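Local coordinates for pectate lyase 47 (Bacillus sp. TS-47, PDB 1VBL), which catalyses the eliminative cleavage of polygalacturonate (pectate) as a thermostable, calcium-binding member of polysaccharide lyase family 1, at residues 300-305 and 405-410; 330-335 and 339-344; 356-361 and 398-403. All coordinates share one frame; numbering follows the deposited sequence.

Interaction 1 (300-305 and 405-410); sequences YYEFSN and LVKAKA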
# COMPACT_ATOMS: atom_id res chain seq x y z
N TYR A 300 -2.78 -11.38 -10.06
CA TYR A 300 -1.96 -11.50 -11.25
C TYR A 300 -0.74 -10.59 -11.08
O TYR A 300 -0.88 -9.39 -10.86
CB TYR A 300 -2.77 -11.09 -12.49
CG TYR A 300 -1.97 -11.10 -13.78
CD1 TYR A 300 -1.22 -12.22 -14.14
CD2 TYR A 300 -1.97 -10.00 -14.64
CE1 TYR A 300 -0.48 -12.24 -15.33
CE2 TYR A 300 -1.24 -10.01 -15.82
CZ TYR A 300 -0.50 -11.13 -16.16
OH TYR A 300 0.24 -11.14 -17.32
N TYR A 301 0.45 -11.19 -11.17
CA TYR A 301 1.71 -10.46 -11.01
C TYR A 301 2.41 -10.51 -12.36
O TYR A 301 2.66 -11.58 -12.91
CB TYR A 301 2.59 -11.12 -9.95
CG TYR A 301 1.91 -11.34 -8.61
CD1 TYR A 301 1.00 -12.38 -8.43
CD2 TYR A 301 2.17 -10.50 -7.53
CE1 TYR A 301 0.37 -12.58 -7.21
CE2 TYR A 301 1.53 -10.69 -6.30
CZ TYR A 301 0.64 -11.74 -6.15
OH TYR A 301 -0.02 -11.93 -4.95
N GLU A 302 2.74 -9.33 -12.90
CA GLU A 302 3.36 -9.25 -14.22
C GLU A 302 4.58 -8.35 -14.18
O GLU A 302 4.50 -7.19 -13.78
CB GLU A 302 2.31 -8.70 -15.19
CG GLU A 302 2.75 -8.47 -16.61
CD GLU A 302 1.62 -7.92 -17.45
OE1 GLU A 302 0.79 -8.71 -17.96
OE2 GLU A 302 1.53 -6.69 -17.58
N PHE A 303 5.72 -8.89 -14.60
CA PHE A 303 6.96 -8.13 -14.57
C PHE A 303 7.77 -8.19 -15.86
O PHE A 303 7.87 -9.23 -16.50
CB PHE A 303 7.84 -8.61 -13.41
CG PHE A 303 7.10 -8.75 -12.11
CD1 PHE A 303 6.48 -9.95 -11.78
CD2 PHE A 303 7.03 -7.69 -11.21
CE1 PHE A 303 5.78 -10.09 -10.57
CE2 PHE A 303 6.33 -7.81 -10.01
CZ PHE A 303 5.71 -9.02 -9.69
N SER A 304 8.35 -7.05 -16.22
CA SER A 304 9.19 -6.93 -17.41
C SER A 304 10.54 -6.41 -16.96
O SER A 304 10.62 -5.45 -16.19
CB SER A 304 8.58 -5.96 -18.41
OG SER A 304 9.50 -5.68 -19.45
N ASN A 305 11.61 -7.04 -17.43
CA ASN A 305 12.95 -6.61 -17.06
C ASN A 305 13.30 -5.26 -17.69
O ASN A 305 14.38 -4.72 -17.48
CB ASN A 305 13.99 -7.67 -17.44
CG ASN A 305 14.00 -7.98 -18.94
OD1 ASN A 305 14.72 -8.88 -19.38
ND2 ASN A 305 13.23 -7.25 -19.71
N LEU A 405 -9.10 -12.12 -16.52
CA LEU A 405 -10.05 -11.52 -15.60
C LEU A 405 -9.51 -10.27 -14.90
O LEU A 405 -10.15 -9.21 -14.90
CB LEU A 405 -10.47 -12.54 -14.54
CG LEU A 405 -11.45 -12.01 -13.50
CD1 LEU A 405 -12.75 -11.60 -14.19
CD2 LEU A 405 -11.72 -13.07 -12.45
N VAL A 406 -8.33 -10.40 -14.29
CA VAL A 406 -7.72 -9.29 -13.58
C VAL A 406 -7.36 -8.13 -14.51
O VAL A 406 -7.61 -6.97 -14.18
CB VAL A 406 -6.46 -9.76 -12.81
CG1 VAL A 406 -5.75 -8.57 -12.16
CG2 VAL A 406 -6.86 -10.76 -11.73
N LYS A 407 -6.80 -8.44 -15.67
CA LYS A 407 -6.44 -7.37 -16.60
C LYS A 407 -7.68 -6.60 -17.05
O LYS A 407 -7.62 -5.38 -17.26
CB LYS A 407 -5.70 -7.95 -17.82
CG LYS A 407 -4.29 -8.41 -17.48
CD LYS A 407 -3.47 -8.75 -18.72
CE LYS A 407 -3.89 -10.07 -19.33
NZ LYS A 407 -2.92 -10.52 -20.36
N ALA A 408 -8.80 -7.30 -17.16
CA ALA A 408 -10.04 -6.67 -17.60
C ALA A 408 -10.82 -5.91 -16.54
O ALA A 408 -11.42 -4.88 -16.84
CB ALA A 408 -10.94 -7.72 -18.25
N LYS A 409 -10.82 -6.41 -15.30
CA LYS A 409 -11.61 -5.78 -14.24
C LYS A 409 -10.90 -5.04 -13.11
O LYS A 409 -11.54 -4.27 -12.39
CB LYS A 409 -12.54 -6.82 -13.63
CG LYS A 409 -13.34 -7.62 -14.65
CD LYS A 409 -14.61 -8.20 -14.03
CE LYS A 409 -14.32 -9.04 -12.78
NZ LYS A 409 -15.57 -9.57 -12.17
N ALA A 410 -9.61 -5.27 -12.93
CA ALA A 410 -8.90 -4.60 -11.84
C ALA A 410 -8.61 -3.13 -12.15
O ALA A 410 -8.43 -2.74 -13.30
CB ALA A 410 -7.59 -5.33 -11.54
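Tyr300 meets helix 402-409 with two parts of its side chain: its CB lies against Val406, and its ring, through CD2 and CE2, against Lys407. CG1 of Val406 comes to 3.9 Å from Tyr300 CB, a plain methyl-to-methylene contact. The branched, apolar valine suits a buried place one turn before the helix ends. The chi1 of Tyr300, 177°, sets the ring anti to the backbone N, and the aliphatic part of Lys407 slants past it, its CG 3.8 Å from Tyr300 CE2. Lysine fits this exposed border because its methylenes can cover carbon while its ammonium group reaches on past the ring. The strand belongs to the parallel beta-helix of family 1 pectate lyases, and the helix runs almost at right angles to it, the short axes inclined at 86° and 9.7 Å apart at closest approach. The hydroxyl of the tyrosine is held from its own strand: Tyr300 OH donates to Glu302 OE1 at 2.6 Å, on the anti side and 16° out of the carboxylate plane. A leucine in place of Tyr300 would probably uncover the Lys407 methylenes and leave Glu302 OE1 without this donor. The other oxygen, Glu302 OE2, is engaged by a salt bridge to Lys280 and a hydrogen bond from Tyr278, whereas Lys407 NZ stands 4.8 Å from Glu302 OE1, near enough for some electrostatic attraction but short of a salt bridge.

Interaction 2 (330-335 and 339-344); sequences FSFDWD and SLIIKV
The rings of Phe330 and Phe332, two residues apart on one strand and turned to the same side of it, receive the two arms of Ile341, each at a slant to the ring plane. Each ring is also stacked against an aromatic of the neighbouring strand, Phe330 on Tyr301 and Phe332 on Phe303, and each meets a further ring edge-to-face, Trp315 and Phe311 respectively. Within 330-335, the indole of Trp334 brings its CZ3 to the edge of the Phe332 ring, in that ring's plane, while Phe332 CD1 stands 3.6 Å above the indole plane, displaced toward the rim, so the indole is covered near its rim by the phenylalanine.

Ile341 fills both positions because it is beta-branched. With CG2 anti to the backbone N and CG1 beside it (chi1 -58°), the branches diverge: methyl CG2 comes to 3.5 Å from Phe330 CE2 and 3.7 Å from Phe330 CZ, whereas the extended other arm carries CD1 to 3.9 Å from Phe332 CE2. The isoleucine and Phe330 run past each other in opposite senses.

In the parallel beta-helix this contact spans a corner of one coil: strand 322-332 ends, the chain turns through a short 3-10 segment, and strand 342-345 starts at the border of another parallel sheet. Ile341, just before that strand, looks back at these two stacked pairs, with Leu370 of helix 370-377 also against it.

All the contacting groups are buried hydrocarbon, so the association rests on dispersion and the exclusion of water, and shape rather than polar pairing fixes how the isoleucine sits between the two rings.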
# COMPACT_ATOMS: atom_id res chain seq x y z
N PHE A 330 1.74 -15.73 -12.04
CA PHE A 330 2.92 -14.88 -12.22
C PHE A 330 3.42 -14.93 -13.66
O PHE A 330 3.53 -16.01 -14.25
CB PHE A 330 4.08 -15.32 -11.31
CG PHE A 330 3.83 -15.10 -9.85
CD1 PHE A 330 3.05 -16.00 -9.12
CD2 PHE A 330 4.40 -14.01 -9.19
CE1 PHE A 330 2.85 -15.82 -7.76
CE2 PHE A 330 4.20 -13.82 -7.83
CZ PHE A 330 3.43 -14.73 -7.11
N SER A 331 3.75 -13.77 -14.21
CA SER A 331 4.27 -13.67 -15.56
C SER A 331 5.54 -12.82 -15.55
O SER A 331 5.54 -11.72 -15.02
CB SER A 331 3.23 -13.03 -16.48
OG SER A 331 3.72 -12.92 -17.81
N PHE A 332 6.61 -13.36 -16.12
CA PHE A 332 7.90 -12.66 -16.20
C PHE A 332 8.36 -12.74 -17.65
O PHE A 332 8.13 -13.76 -18.31
CB PHE A 332 8.94 -13.35 -15.31
CG PHE A 332 8.67 -13.22 -13.83
CD1 PHE A 332 9.22 -12.18 -13.10
CD2 PHE A 332 7.89 -14.17 -13.17
CE1 PHE A 332 9.00 -12.08 -11.72
CE2 PHE A 332 7.67 -14.09 -11.80
CZ PHE A 332 8.22 -13.04 -11.07
N ASP A 333 9.00 -11.70 -18.17
CA ASP A 333 9.46 -11.76 -19.55
C ASP A 333 10.93 -12.15 -19.65
O ASP A 333 11.57 -11.95 -20.68
CB ASP A 333 9.17 -10.45 -20.30
CG ASP A 333 9.94 -9.27 -19.76
OD1 ASP A 333 9.70 -8.16 -20.28
OD2 ASP A 333 10.76 -9.42 -18.83
N TRP A 334 11.45 -12.71 -18.56
CA TRP A 334 12.82 -13.20 -18.51
C TRP A 334 12.81 -14.46 -17.65
O TRP A 334 11.88 -14.68 -16.87
CB TRP A 334 13.76 -12.12 -17.93
CG TRP A 334 13.77 -11.96 -16.44
CD1 TRP A 334 14.64 -12.55 -15.56
CD2 TRP A 334 12.93 -11.10 -15.66
NE1 TRP A 334 14.39 -12.10 -14.28
CE2 TRP A 334 13.35 -11.21 -14.31
CE3 TRP A 334 11.87 -10.24 -15.97
CZ2 TRP A 334 12.74 -10.49 -13.28
CZ3 TRP A 334 11.26 -9.52 -14.93
CH2 TRP A 334 11.70 -9.66 -13.60
N ASP A 335 13.82 -15.31 -17.82
CA ASP A 335 13.91 -16.57 -17.09
C ASP A 335 14.38 -16.43 -15.65
O ASP A 335 15.45 -16.90 -15.28
CB ASP A 335 14.81 -17.54 -17.86
CG ASP A 335 14.12 -18.16 -19.06
OD1 ASP A 335 14.81 -18.58 -20.01
OD2 ASP A 335 12.87 -18.25 -19.05
N SER A 339 12.72 -19.23 -7.23
CA SER A 339 12.99 -19.29 -5.80
C SER A 339 13.08 -17.88 -5.23
O SER A 339 13.14 -17.68 -4.01
CB SER A 339 14.30 -20.04 -5.52
OG SER A 339 15.43 -19.27 -5.90
N LEU A 340 13.10 -16.89 -6.12
CA LEU A 340 13.19 -15.48 -5.72
C LEU A 340 11.83 -14.84 -5.47
O LEU A 340 11.76 -13.76 -4.90
CB LEU A 340 13.90 -14.67 -6.81
CG LEU A 340 15.41 -14.85 -7.04
CD1 LEU A 340 15.76 -16.32 -7.14
CD2 LEU A 340 15.81 -14.11 -8.30
N ILE A 341 10.76 -15.51 -5.88
CA ILE A 341 9.43 -14.96 -5.71
C ILE A 341 9.01 -14.84 -4.25
O ILE A 341 8.29 -13.91 -3.88
CB ILE A 341 8.41 -15.78 -6.52
CG1 ILE A 341 8.84 -15.77 -8.00
CG2 ILE A 341 7.01 -15.19 -6.37
CD1 ILE A 341 8.00 -16.66 -8.91
N ILE A 342 9.47 -15.77 -3.42
CA ILE A 342 9.16 -15.73 -2.00
C ILE A 342 10.44 -15.37 -1.26
O ILE A 342 11.52 -15.82 -1.63
CB ILE A 342 8.67 -17.10 -1.46
CG1 ILE A 342 7.32 -17.46 -2.08
CG2 ILE A 342 8.56 -17.05 0.06
CD1 ILE A 342 6.78 -18.79 -1.63
N LYS A 343 10.32 -14.53 -0.25
CA LYS A 343 11.48 -14.13 0.54
C LYS A 343 11.05 -14.27 1.99
O LYS A 343 9.94 -13.89 2.35
CB LYS A 343 11.87 -12.69 0.21
CG LYS A 343 13.29 -12.31 0.62
CD LYS A 343 13.76 -11.07 -0.12
CE LYS A 343 15.21 -10.74 0.20
NZ LYS A 343 15.68 -9.55 -0.57
N VAL A 344 11.92 -14.82 2.83
CA VAL A 344 11.58 -15.01 4.23
C VAL A 344 12.40 -14.15 5.17
O VAL A 344 13.62 -14.06 5.05
CB VAL A 344 11.75 -16.50 4.64
CG1 VAL A 344 11.33 -16.69 6.09
CG2 VAL A 344 10.92 -17.39 3.72

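Interaction 3 (356-361 and 398-403); sequences GTIVDL and PTPSVP
Thr399 is turned so that its hydroxyl and its methyl do separate work against 356-361: OG1 lies beside the backbone N (chi1 -40°) and faces Gly356, while CG2, anti to that N, faces Ile358. Ile358 answers with CG1 set beside its own backbone N (chi1 -70°) and the chain extended beyond, so that this arm passes the threonine in the opposite sense.

The polar link is one hydrogen bond. Thr399 OG1 donates to Gly356 O at 2.6 Å, in the carbonyl plane and on a lone pair, with a C=O...O angle of 140°. Glycine is apt here, since the residue has a positive phi and any side chain would point at the threonine hydroxyl. The apolar half is close-packed. Thr399 CG2 is 3.5 Å from Ile358 CG1, tighter than usual for two carbons, and the terminal Ile358 CD1 lies 3.6 Å from Thr399 CB. On its way past, the same methyl CD1 meets the proline ring, 3.9 Å from Pro400 CD.

The contact joins strand 351-361 of the beta-helix, which pairs in parallel with strand 322-332, to the turn that leads into helix 402-409. In that turn Ser401 N bonds to Pro398 O and Val402 N to Thr399 O, and Pro400, which lacks an N-H, is the donor in neither. Arg365 and Tyr367 of the antiparallel strand 364-367 also touch Pro400.

Threonine joins both chemistries in one small side chain. The single directional bond ties the hydroxyl to the backbone carbonyl of Gly356, and the methyl packed on isoleucine makes any other rotation of the threonine probably costly, so bond and packing reinforce each other.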
# COMPACT_ATOMS: atom_id res chain seq x y z
N GLY A 356 -1.94 -24.05 -6.44
CA GLY A 356 -2.43 -23.53 -7.70
C GLY A 356 -1.65 -22.40 -8.34
O GLY A 356 -2.17 -21.71 -9.22
N THR A 357 -0.40 -22.21 -7.93
CA THR A 357 0.41 -21.15 -8.50
C THR A 357 0.90 -21.49 -9.90
O THR A 357 1.37 -22.60 -10.16
CB THR A 357 1.68 -20.86 -7.64
OG1 THR A 357 1.30 -20.48 -6.31
CG2 THR A 357 2.49 -19.72 -8.26
N ILE A 358 0.79 -20.53 -10.81
CA ILE A 358 1.28 -20.72 -12.16
C ILE A 358 2.36 -19.69 -12.41
O ILE A 358 2.23 -18.53 -12.00
CB ILE A 358 0.19 -20.51 -13.23
CG1 ILE A 358 -0.83 -21.65 -13.18
CG2 ILE A 358 0.84 -20.44 -14.63
CD1 ILE A 358 -1.94 -21.52 -14.24
N VAL A 359 3.43 -20.11 -13.07
CA VAL A 359 4.50 -19.18 -13.42
C VAL A 359 4.58 -19.26 -14.94
O VAL A 359 4.60 -20.35 -15.52
CB VAL A 359 5.86 -19.56 -12.78
CG1 VAL A 359 6.36 -20.90 -13.31
CG2 VAL A 359 6.87 -18.46 -13.06
N ASP A 360 4.59 -18.09 -15.58
CA ASP A 360 4.64 -18.00 -17.03
C ASP A 360 5.96 -17.33 -17.39
O ASP A 360 6.09 -16.11 -17.29
CB ASP A 360 3.47 -17.15 -17.52
CG ASP A 360 3.27 -17.23 -19.02
OD1 ASP A 360 4.27 -17.32 -19.77
OD2 ASP A 360 2.10 -17.18 -19.46
N LEU A 361 6.93 -18.14 -17.82
CA LEU A 361 8.25 -17.63 -18.19
C LEU A 361 8.57 -17.88 -19.66
O LEU A 361 7.87 -18.65 -20.34
CB LEU A 361 9.32 -18.32 -17.33
CG LEU A 361 9.11 -18.33 -15.82
CD1 LEU A 361 10.27 -19.05 -15.15
CD2 LEU A 361 9.00 -16.90 -15.30
N PRO A 398 -10.15 -20.54 -11.28
CA PRO A 398 -9.05 -21.44 -11.67
C PRO A 398 -7.91 -20.55 -12.14
O PRO A 398 -8.13 -19.60 -12.89
CB PRO A 398 -9.67 -22.27 -12.79
CG PRO A 398 -10.72 -21.35 -13.37
CD PRO A 398 -11.33 -20.74 -12.14
N THR A 399 -6.70 -20.86 -11.72
CA THR A 399 -5.54 -20.05 -12.05
C THR A 399 -5.36 -19.59 -13.50
O THR A 399 -5.02 -18.44 -13.76
CB THR A 399 -4.24 -20.74 -11.60
OG1 THR A 399 -4.46 -21.35 -10.32
CG2 THR A 399 -3.12 -19.71 -11.46
N PRO A 400 -5.60 -20.48 -14.48
CA PRO A 400 -5.41 -19.97 -15.85
C PRO A 400 -6.36 -18.87 -16.31
O PRO A 400 -6.08 -18.16 -17.27
CB PRO A 400 -5.48 -21.24 -16.71
CG PRO A 400 -6.24 -22.22 -15.87
CD PRO A 400 -5.80 -21.94 -14.47
N SER A 401 -7.47 -18.69 -15.60
CA SER A 401 -8.44 -17.65 -15.95
C SER A 401 -8.10 -16.30 -15.30
O SER A 401 -8.66 -15.26 -15.68
CB SER A 401 -9.84 -18.07 -15.50
OG SER A 401 -10.23 -19.29 -16.11
N VAL A 402 -7.19 -16.31 -14.34
CA VAL A 402 -6.82 -15.09 -13.62
C VAL A 402 -6.30 -13.90 -14.43
O VAL A 402 -6.80 -12.79 -14.27
CB VAL A 402 -5.81 -15.42 -12.48
CG1 VAL A 402 -5.26 -14.14 -11.86
CG2 VAL A 402 -6.52 -16.26 -11.40
N PRO A 403 -5.30 -14.10 -15.30
CA PRO A 403 -4.78 -12.97 -16.09
C PRO A 403 -5.83 -12.18 -16.87
O PRO A 403 -5.92 -10.96 -16.75
CB PRO A 403 -3.76 -13.64 -17.01
CG PRO A 403 -3.25 -14.78 -16.18
CD PRO A 403 -4.53 -15.33 -15.59

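The three contacts gather near the C-terminal end of the beta-helix, on successive strands 293-303, 322-332 and 351-361. Helix 402-409 serves interactions 1 and 3, whose centres are about 11 Å apart; Tyr300 CE1 touches Pro403 CG at 3.8 Å. Interaction 2 lies on the opposite side of these strands from the helix, its centre about 14 Å from that of interaction 1 and 13 Å from that of interaction 3. Backbone pairing joins it to both: Tyr301 O to Ser331 N is 2.8 Å and Phe330 O to Asp360 N is 2.7 Å. All three lie away from the calcium site of Asp190, Asp229 and Asp233.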